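Ferredoxin (Trichomonas vaginalis, PDB 1L5P) carries electrons on a single [2Fe-2S] cluster, linking pyruvate:ferredoxin oxidoreductase to hydrogenase. Local coordinates at residues Gly1-Lys7 against Asp87-Leu93; Phe16-Leu22 against Ala77-Ser83; Cys47-Val52 against Asn73-Cys78. The contacts are given in a common frame with arbitrary orientation. Residues are numbered along the deposited sequence.

In the fold
All three contacts belong to one 2Fe-2S ferredoxin fold. Contacts 1 and 3 build the same mixed sheet: contact 1 pairs strands 2-7 and 90-92 in parallel, contact 3 pairs 48-53 and 74-76 antiparallel, and 90-92 lies next to 48-53, with V90 O to V52 N and the K50-E92 salt bridge between them. Contact 2 is a short antiparallel pair apart from that sheet. It shares A77 and iron-ligating C78 with contact 3, and both reach the cluster; contact 1 does not. Each is partly buried, contact 3 nearest the chain centre, with a single exposed residue. Backbone bonds dominate contact 1, packing around L82 and L22 marks contact 2, and contact 3 adds a second ligand, C47.

Contact 1: residues Gly1-Lys7 against Asp87-Leu93; sequences GTITAVK and DGAVFEL
Six hydrogen bonds zip the two segments together, one of them to a side chain. At the N-terminal end D87, in the t rotamer, brings its carboxylate to the neighbouring backbone, so that T2 N donates to D87 OD2 at 3.1 Å. From there the backbone takes over: G88 N to T2 O at 2.7 Å, T4 N to A89 O at 2.9 Å, F91 N to T4 O at 2.8 Å, V6 N to F91 O at 2.8 Å and L93 N to V6 O at 2.9 Å. G88 sits at phi/psi 104/-5, where a CB would jam against the preceding carbonyl; the chain then becomes extended.

The register is T4-V90, A5-F91 and V6-E92, with CA-CA distances of 4.6, 5.0 and 4.5 Å. Strands 2-7 and 90-92 run parallel, their axes 4.7 Å apart at 18°. This parallel pairing of the first and last strands belongs to the beta-grasp fold of 2Fe-2S ferredoxins.

A5 and F91 face the core, where I3 CD1 lies 3.8 Å from F91 CD1 (F91 chi1 m) and helix 22-27 covers them through L22 and L26. A5 CB meets L93 CD1 at 4.0 Å. T4, V6, V90 and E92 occupy the other face; V6 CG2 is 4.0 Å from V90 CG1, both valines t, and E92 reaches out to a salt bridge with K50.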
loop_
_atom_site.group_PDB
_atom_site.type_symbol
_atom_site.label_atom_id
_atom_site.label_comp_id
_atom_site.label_asym_id
_atom_site.label_seq_id
_atom_site.Cartn_x
_atom_site.Cartn_y
_atom_site.Cartn_z
ATOM N N GLY A 1 5.530 4.693 12.989
ATOM C CA GLY A 1 6.699 3.950 12.422
ATOM C C GLY A 1 7.025 4.437 11.030
ATOM O O GLY A 1 6.631 5.542 10.662
ATOM N N THR A 2 7.763 3.640 10.265
ATOM C CA THR A 2 8.090 4.016 8.898
ATOM C C THR A 2 8.173 2.817 7.970
ATOM O O THR A 2 8.494 1.698 8.380
ATOM C CB THR A 2 9.426 4.793 8.778
ATOM O OG1 THR A 2 10.510 3.865 8.788
ATOM C CG2 THR A 2 9.590 5.797 9.913
ATOM N N ILE A 3 7.874 3.072 6.704
ATOM C CA ILE A 3 7.913 2.045 5.683
ATOM C C ILE A 3 8.726 2.597 4.526
ATOM O O ILE A 3 8.925 3.811 4.401
ATOM C CB ILE A 3 6.475 1.655 5.198
ATOM C CG1 ILE A 3 5.783 2.845 4.531
ATOM C CG2 ILE A 3 5.625 1.212 6.389
ATOM C CD1 ILE A 3 5.587 2.673 3.058
ATOM N N THR A 4 9.198 1.693 3.685
ATOM C CA THR A 4 10.007 2.050 2.540
ATOM C C THR A 4 9.199 1.877 1.261
ATOM O O THR A 4 8.676 0.792 1.009
ATOM C CB THR A 4 11.250 1.133 2.495
ATOM O OG1 THR A 4 12.059 1.380 3.651
ATOM C CG2 THR A 4 12.059 1.368 1.237
ATOM N N ALA A 5 9.082 2.943 0.472
ATOM C CA ALA A 5 8.370 2.893 -0.802
ATOM C C ALA A 5 9.459 2.884 -1.861
ATOM O O ALA A 5 10.445 3.600 -1.726
ATOM C CB ALA A 5 7.478 4.124 -0.967
ATOM N N VAL A 6 9.293 2.078 -2.904
ATOM C CA VAL A 6 10.291 1.986 -3.960
ATOM C C VAL A 6 9.679 2.276 -5.315
ATOM O O VAL A 6 8.968 1.447 -5.863
ATOM C CB VAL A 6 10.901 0.589 -4.023
ATOM C CG1 VAL A 6 11.948 0.529 -5.112
ATOM C CG2 VAL A 6 11.488 0.227 -2.674
ATOM N N LYS A 7 9.971 3.452 -5.856
ATOM C CA LYS A 7 9.451 3.860 -7.157
ATOM C C LYS A 7 10.612 4.089 -8.105
ATOM O O LYS A 7 11.568 4.777 -7.760
ATOM C CB LYS A 7 8.653 5.160 -7.019
ATOM C CG LYS A 7 7.208 5.069 -7.475
ATOM C CD LYS A 7 6.518 6.426 -7.386
ATOM C CE LYS A 7 5.438 6.572 -8.453
ATOM N NZ LYS A 7 5.469 7.918 -9.097
ATOM N N ASP A 87 6.113 -1.526 10.825
ATOM C CA ASP A 87 7.341 -0.735 10.806
ATOM C C ASP A 87 8.495 -1.479 10.129
ATOM O O ASP A 87 8.937 -2.530 10.591
ATOM C CB ASP A 87 7.739 -0.343 12.236
ATOM C CG ASP A 87 8.854 0.687 12.271
ATOM O OD1 ASP A 87 9.303 1.032 13.384
ATOM O OD2 ASP A 87 9.286 1.150 11.192
ATOM N N GLY A 88 8.985 -0.925 9.028
ATOM C CA GLY A 88 10.080 -1.566 8.329
ATOM C C GLY A 88 9.633 -2.281 7.074
ATOM O O GLY A 88 10.460 -2.788 6.318
ATOM N N ALA A 89 8.325 -2.326 6.842
ATOM C CA ALA A 89 7.799 -2.989 5.652
ATOM C C ALA A 89 8.234 -2.229 4.410
ATOM O O ALA A 89 8.368 -1.002 4.439
ATOM C CB ALA A 89 6.290 -3.050 5.716
ATOM N N VAL A 90 8.456 -2.959 3.326
ATOM C CA VAL A 90 8.871 -2.348 2.081
ATOM C C VAL A 90 7.871 -2.617 0.968
ATOM O O VAL A 90 7.452 -3.755 0.773
ATOM C CB VAL A 90 10.223 -2.891 1.658
ATOM C CG1 VAL A 90 10.671 -2.226 0.358
ATOM C CG2 VAL A 90 11.228 -2.649 2.777
ATOM N N PHE A 91 7.486 -1.572 0.238
ATOM C CA PHE A 91 6.538 -1.721 -0.861
ATOM C C PHE A 91 7.115 -1.132 -2.139
ATOM O O PHE A 91 7.792 -0.119 -2.109
ATOM C CB PHE A 91 5.208 -1.031 -0.526
ATOM C CG PHE A 91 4.583 -1.502 0.753
ATOM C CD1 PHE A 91 4.881 -0.877 1.957
ATOM C CD2 PHE A 91 3.682 -2.565 0.754
ATOM C CE1 PHE A 91 4.280 -1.304 3.156
ATOM C CE2 PHE A 91 3.081 -2.999 1.939
ATOM C CZ PHE A 91 3.376 -2.368 3.142
ATOM N N GLU A 92 6.836 -1.781 -3.260
ATOM C CA GLU A 92 7.318 -1.342 -4.555
ATOM C C GLU A 92 6.135 -0.809 -5.376
ATOM O O GLU A 92 5.097 -1.466 -5.494
ATOM C CB GLU A 92 7.999 -2.529 -5.223
ATOM C CG GLU A 92 8.293 -2.389 -6.678
ATOM C CD GLU A 92 8.906 -3.661 -7.230
ATOM O OE1 GLU A 92 8.536 -4.088 -8.350
ATOM O OE2 GLU A 92 9.761 -4.241 -6.527
ATOM N N LEU A 93 6.283 0.397 -5.917
ATOM C CA LEU A 93 5.220 1.015 -6.697
ATOM C C LEU A 93 5.406 0.744 -8.175
ATOM O O LEU A 93 4.461 1.031 -8.935
ATOM C CB LEU A 93 5.192 2.521 -6.451
ATOM C CG LEU A 93 4.915 2.975 -5.015
ATOM C CD1 LEU A 93 5.949 4.015 -4.611
ATOM C CD2 LEU A 93 3.500 3.547 -4.905
ATOM O OXT LEU A 93 6.484 0.242 -8.555
#

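Contact 2: residues Phe16-Leu22 against Ala77-Ser83; sequences FEDDQTL and ACAITLS. With FES (Fe2/s2 (inorganic) cluster), chain D.
F16-L22 first makes a type II turn from E17 to Q20, closed by Q20 N to E17 O at 3.0 Å, with D19 at phi/psi 75/11. It then extends through Q20 and T21 and enters a helix at L22. The partner begins as a 3-10 turn at 77-79 and straightens through T81 and L82. The two run antiparallel: T21 and T81 form a non-hydrogen-bonded pair, CA-CA 4.3 Å. Three bonds cross: D19 N to L82 O at 2.7 Å, L82 N to Q20 O at 2.6 Å and L22 N to I80 O at 3.0 Å.

L82 (chi1 m, chi2 t) is the residue most covered here. F16, chi1 p, turns its ring so that L82 CB sits over one face, a CH-pi contact 4.0 Å from the centroid, and L82 CD1 reaches F16 CB at 3.7 Å and L22 CD1 at 4.2 Å. L22 CD2 meets A77 CB at 4.0 Å. Next to A77, C78 SG ligates FE2 of the cluster at 2.2 Å, so the pairing ties the cluster-binding turn to the start of a helix.

T21 is the N-cap of helix 22-27, its OG1 hydrogen-bonded to T24; V25 of that helix touches F16 and L82, while L22 and I80 pack on F91 of strand 90-92.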
loop_
_atom_site.group_PDB
_atom_site.type_symbol
_atom_site.label_atom_id
_atom_site.label_comp_id
_atom_site.label_asym_id
_atom_site.label_seq_id
_atom_site.Cartn_x
_atom_site.Cartn_y
_atom_site.Cartn_z
ATOM N N PHE A 16 4.823 6.879 9.066
ATOM C CA PHE A 16 3.384 6.710 9.099
ATOM C C PHE A 16 2.902 6.801 10.526
ATOM O O PHE A 16 3.656 6.555 11.474
ATOM C CB PHE A 16 2.968 5.364 8.496
ATOM C CG PHE A 16 3.374 4.180 9.318
ATOM C CD1 PHE A 16 2.764 3.919 10.544
ATOM C CD2 PHE A 16 4.388 3.335 8.881
ATOM C CE1 PHE A 16 3.162 2.837 11.326
ATOM C CE2 PHE A 16 4.796 2.244 9.656
ATOM C CZ PHE A 16 4.183 1.997 10.880
ATOM N N GLU A 17 1.633 7.157 10.663
ATOM C CA GLU A 17 1.001 7.278 11.961
ATOM C C GLU A 17 0.023 6.118 12.101
ATOM O O GLU A 17 -0.698 5.794 11.156
ATOM C CB GLU A 17 0.257 8.605 12.037
ATOM C CG GLU A 17 0.925 9.629 12.910
ATOM C CD GLU A 17 0.129 9.903 14.171
ATOM O OE1 GLU A 17 -1.039 10.347 14.058
ATOM O OE2 GLU A 17 0.668 9.671 15.277
ATOM N N ASP A 18 0.014 5.485 13.268
ATOM C CA ASP A 18 -0.886 4.368 13.542
ATOM C C ASP A 18 -2.262 4.603 12.939
ATOM O O ASP A 18 -2.796 5.704 13.035
ATOM C CB ASP A 18 -1.068 4.202 15.052
ATOM C CG ASP A 18 -0.097 3.215 15.659
ATOM O OD1 ASP A 18 0.438 2.362 14.916
ATOM O OD2 ASP A 18 0.128 3.292 16.887
ATOM N N ASP A 19 -2.822 3.558 12.333
ATOM C CA ASP A 19 -4.156 3.591 11.738
ATOM C C ASP A 19 -4.282 4.338 10.423
ATOM O O ASP A 19 -5.379 4.589 9.943
ATOM C CB ASP A 19 -5.151 4.123 12.764
ATOM C CG ASP A 19 -5.044 3.387 14.095
ATOM O OD1 ASP A 19 -4.656 2.195 14.088
ATOM O OD2 ASP A 19 -5.337 3.993 15.149
ATOM N N GLN A 20 -3.144 4.679 9.838
ATOM C CA GLN A 20 -3.111 5.369 8.559
ATOM C C GLN A 20 -3.003 4.270 7.511
ATOM O O GLN A 20 -2.367 3.251 7.755
ATOM C CB GLN A 20 -1.872 6.266 8.472
ATOM C CG GLN A 20 -2.119 7.734 8.750
ATOM C CD GLN A 20 -1.074 8.630 8.112
ATOM O OE1 GLN A 20 0.129 8.388 8.237
ATOM N NE2 GLN A 20 -1.529 9.674 7.424
ATOM N N THR A 21 -3.624 4.453 6.353
ATOM C CA THR A 21 -3.514 3.432 5.325
ATOM C C THR A 21 -2.309 3.752 4.467
ATOM O O THR A 21 -1.897 4.904 4.371
ATOM C CB THR A 21 -4.738 3.381 4.408
ATOM O OG1 THR A 21 -4.779 4.565 3.605
ATOM C CG2 THR A 21 -6.008 3.263 5.223
ATOM N N LEU A 22 -1.753 2.722 3.847
ATOM C CA LEU A 22 -0.609 2.886 2.985
ATOM C C LEU A 22 -0.966 3.870 1.880
ATOM O O LEU A 22 -0.115 4.639 1.413
ATOM C CB LEU A 22 -0.232 1.545 2.375
ATOM C CG LEU A 22 1.045 1.580 1.548
ATOM C CD1 LEU A 22 2.226 1.901 2.454
ATOM C CD2 LEU A 22 1.226 0.252 0.860
ATOM N N ALA A 77 -3.129 -0.638 -1.658
ATOM C CA ALA A 77 -2.575 0.239 -0.643
ATOM C C ALA A 77 -3.615 0.693 0.371
ATOM O O ALA A 77 -3.315 0.788 1.556
ATOM C CB ALA A 77 -1.925 1.442 -1.304
ATOM N N CYS A 78 -4.839 0.971 -0.069
ATOM C CA CYS A 78 -5.857 1.427 0.874
ATOM C C CYS A 78 -6.451 0.308 1.744
ATOM O O CYS A 78 -7.177 0.576 2.710
ATOM C CB CYS A 78 -6.977 2.177 0.146
ATOM S SG CYS A 78 -7.920 1.186 -1.013
ATOM N N ALA A 79 -6.128 -0.942 1.416
ATOM C CA ALA A 79 -6.614 -2.086 2.179
ATOM C C ALA A 79 -5.671 -2.371 3.348
ATOM O O ALA A 79 -5.987 -3.158 4.242
ATOM C CB ALA A 79 -6.698 -3.299 1.281
ATOM N N ILE A 80 -4.508 -1.724 3.336
ATOM C CA ILE A 80 -3.506 -1.914 4.374
ATOM C C ILE A 80 -3.509 -0.781 5.385
ATOM O O ILE A 80 -3.156 0.352 5.064
ATOM C CB ILE A 80 -2.116 -2.028 3.746
ATOM C CG1 ILE A 80 -2.069 -3.261 2.848
ATOM C CG2 ILE A 80 -1.057 -2.119 4.824
ATOM C CD1 ILE A 80 -0.917 -3.287 1.905
ATOM N N THR A 81 -3.924 -1.094 6.608
ATOM C CA THR A 81 -3.968 -0.121 7.695
ATOM C C THR A 81 -2.657 -0.258 8.459
ATOM O O THR A 81 -2.414 -1.287 9.090
ATOM C CB THR A 81 -5.133 -0.418 8.665
ATOM O OG1 THR A 81 -6.355 -0.525 7.926
ATOM C CG2 THR A 81 -5.265 0.689 9.698
ATOM N N LEU A 82 -1.819 0.775 8.410
ATOM C CA LEU A 82 -0.522 0.735 9.072
ATOM C C LEU A 82 -0.533 0.878 10.589
ATOM O O LEU A 82 -1.261 1.699 11.157
ATOM C CB LEU A 82 0.396 1.792 8.468
ATOM C CG LEU A 82 0.652 1.577 6.977
ATOM C CD1 LEU A 82 1.290 2.817 6.407
ATOM C CD2 LEU A 82 1.542 0.369 6.757
ATOM N N SER A 83 0.294 0.056 11.232
ATOM C CA SER A 83 0.444 0.045 12.681
ATOM C C SER A 83 1.890 -0.330 13.000
ATOM O O SER A 83 2.677 -0.641 12.097
ATOM C CB SER A 83 -0.500 -0.978 13.303
ATOM O OG SER A 83 -0.499 -2.181 12.547
HETATM FE FE1 FES D . -9.807 2.501 -4.768
HETATM FE FE2 FES D . -7.783 1.598 -3.184
HETATM S S1 FES D . -9.318 0.368 -4.248
HETATM S S2 FES D . -8.257 3.748 -3.699
#

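Contact 3: residues Cys47-Val52 against Asn73-Cys78; sequences CICKHV and NARLAC. With FES (Fe2/s2 (inorganic) cluster), chain D.
Backbone hydrogen bonds set the register. C49 and R75 form the hydrogen-bonded antiparallel pair, C49 N to R75 O and R75 N to C49 O both at 3.0 Å, flanked by the non-hydrogen-bonded pairs I48-L76 (CA-CA 4.9 Å) and K50-A74 (4.5 Å). H51 N to N73 O at 3.0 Å and A77 N to C47 O at 2.9 Å extend the ladder. The pair is strongly twisted: strand axes 4.6 Å apart, N-to-C directions at 124°.

Apolar packing falls on both faces. I48 CD1 (chi1 and chi2 m) meets L76 CD2 at 3.6 Å on the face of K50 and A74, covered by L67 and F66 of helix 61-67. On the face of C49 and R75, C49 SG lies 4.3 Å from A77 CB.

Among polar side chains, a water bridges H51 ND1 (2.7 Å) and R75 NH1 (2.9 Å), R75 also pairing with E63 in a salt bridge.

As for the metal, C47 SG and C78 SG bind FE2 at 2.4 and 2.2 Å, and C78 N donates to C47 SG at 3.5 Å. Both cysteines are p. An amide-to-sulfur bond beside two cysteine ligands is familiar from [2Fe-2S] ferredoxin sites, where four cysteines, here C38, C44, C47 and C78, hold the cluster.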
loop_
_atom_site.group_PDB
_atom_site.type_symbol
_atom_site.label_atom_id
_atom_site.label_comp_id
_atom_site.label_asym_id
_atom_site.label_seq_id
_atom_site.Cartn_x
_atom_site.Cartn_y
_atom_site.Cartn_z
ATOM N N CYS A 47 -5.163 1.507 -6.496
ATOM C CA CYS A 47 -4.034 1.764 -5.601
ATOM C C CYS A 47 -3.093 0.581 -5.456
ATOM O O CYS A 47 -2.567 0.333 -4.380
ATOM C CB CYS A 47 -4.549 2.133 -4.225
ATOM S SG CYS A 47 -5.499 0.805 -3.521
ATOM N N ILE A 48 -2.866 -0.133 -6.547
ATOM C CA ILE A 48 -2.001 -1.301 -6.528
ATOM C C ILE A 48 -0.535 -1.011 -6.227
ATOM O O ILE A 48 0.048 -0.076 -6.762
ATOM C CB ILE A 48 -2.058 -2.032 -7.869
ATOM C CG1 ILE A 48 -3.416 -2.716 -8.016
ATOM C CG2 ILE A 48 -0.925 -3.045 -7.954
ATOM C CD1 ILE A 48 -3.674 -3.759 -6.949
ATOM N N CYS A 49 0.053 -1.832 -5.369
ATOM C CA CYS A 49 1.457 -1.715 -5.018
ATOM C C CYS A 49 1.941 -3.127 -4.754
ATOM O O CYS A 49 1.146 -4.066 -4.792
ATOM C CB CYS A 49 1.624 -0.866 -3.778
ATOM S SG CYS A 49 0.909 -1.579 -2.335
ATOM N N LYS A 50 3.232 -3.303 -4.500
ATOM C CA LYS A 50 3.741 -4.649 -4.250
ATOM C C LYS A 50 4.425 -4.748 -2.902
ATOM O O LYS A 50 5.331 -3.980 -2.605
ATOM C CB LYS A 50 4.716 -5.070 -5.350
ATOM C CG LYS A 50 4.072 -5.826 -6.490
ATOM C CD LYS A 50 4.068 -5.010 -7.764
ATOM C CE LYS A 50 5.470 -4.916 -8.350
ATOM N NZ LYS A 50 5.652 -3.734 -9.242
ATOM N N HIS A 51 3.973 -5.689 -2.079
ATOM C CA HIS A 51 4.567 -5.902 -0.770
ATOM C C HIS A 51 5.785 -6.805 -0.967
ATOM O O HIS A 51 5.645 -7.983 -1.305
ATOM C CB HIS A 51 3.558 -6.569 0.168
ATOM C CG HIS A 51 4.141 -6.998 1.482
ATOM N ND1 HIS A 51 3.614 -8.033 2.224
ATOM C CD2 HIS A 51 5.192 -6.523 2.189
ATOM C CE1 HIS A 51 4.316 -8.176 3.333
ATOM N NE2 HIS A 51 5.281 -7.271 3.337
ATOM N N VAL A 52 6.981 -6.249 -0.770
ATOM C CA VAL A 52 8.213 -7.015 -0.948
ATOM C C VAL A 52 8.952 -7.408 0.325
ATOM O O VAL A 52 9.768 -8.325 0.295
ATOM C CB VAL A 52 9.220 -6.292 -1.859
ATOM C CG1 VAL A 52 8.646 -6.186 -3.267
ATOM C CG2 VAL A 52 9.570 -4.923 -1.283
ATOM N N ASN A 73 2.392 -10.767 -5.501
ATOM C CA ASN A 73 2.656 -9.917 -4.344
ATOM C C ASN A 73 1.948 -8.572 -4.372
ATOM O O ASN A 73 2.299 -7.661 -3.624
ATOM C CB ASN A 73 4.164 -9.704 -4.196
ATOM C CG ASN A 73 4.854 -9.397 -5.523
ATOM O OD1 ASN A 73 4.277 -9.552 -6.611
ATOM N ND2 ASN A 73 6.108 -8.959 -5.436
ATOM N N ALA A 74 0.941 -8.458 -5.226
ATOM C CA ALA A 74 0.179 -7.227 -5.342
ATOM C C ALA A 74 -0.765 -7.071 -4.166
ATOM O O ALA A 74 -1.287 -8.048 -3.652
ATOM C CB ALA A 74 -0.619 -7.233 -6.639
ATOM N N ARG A 75 -0.977 -5.834 -3.742
ATOM C CA ARG A 75 -1.883 -5.529 -2.651
ATOM C C ARG A 75 -2.516 -4.164 -2.942
ATOM O O ARG A 75 -1.995 -3.391 -3.748
ATOM C CB ARG A 75 -1.124 -5.469 -1.324
ATOM C CG ARG A 75 -0.501 -6.779 -0.877
ATOM C CD ARG A 75 -1.553 -7.767 -0.371
ATOM N NE ARG A 75 -2.470 -7.152 0.575
ATOM C CZ ARG A 75 -2.346 -7.230 1.893
ATOM N NH1 ARG A 75 -1.337 -7.905 2.423
ATOM N NH2 ARG A 75 -3.229 -6.628 2.685
ATOM N N LEU A 76 -3.646 -3.881 -2.300
ATOM C CA LEU A 76 -4.321 -2.599 -2.457
ATOM C C LEU A 76 -3.792 -1.735 -1.323
ATOM O O LEU A 76 -3.981 -2.060 -0.157
ATOM C CB LEU A 76 -5.835 -2.752 -2.288
ATOM C CG LEU A 76 -6.662 -3.429 -3.384
ATOM C CD1 LEU A 76 -8.132 -3.254 -3.038
ATOM C CD2 LEU A 76 -6.354 -2.831 -4.751
ATOM N N ALA A 77 -3.129 -0.638 -1.658
ATOM C CA ALA A 77 -2.575 0.239 -0.643
ATOM C C ALA A 77 -3.615 0.693 0.371
ATOM O O ALA A 77 -3.315 0.788 1.556
ATOM C CB ALA A 77 -1.925 1.442 -1.304
ATOM N N CYS A 78 -4.839 0.971 -0.069
ATOM C CA CYS A 78 -5.857 1.427 0.874
ATOM C C CYS A 78 -6.451 0.308 1.744
ATOM O O CYS A 78 -7.177 0.576 2.710
ATOM C CB CYS A 78 -6.977 2.177 0.146
ATOM S SG CYS A 78 -7.920 1.186 -1.013
HETATM FE FE1 FES D . -9.807 2.501 -4.768
HETATM FE FE2 FES D . -7.783 1.598 -3.184
HETATM S S1 FES D . -9.318 0.368 -4.248
HETATM S S2 FES D . -8.257 3.748 -3.699
HETATM O O HOH W 1 1.148 -9.137 1.749
#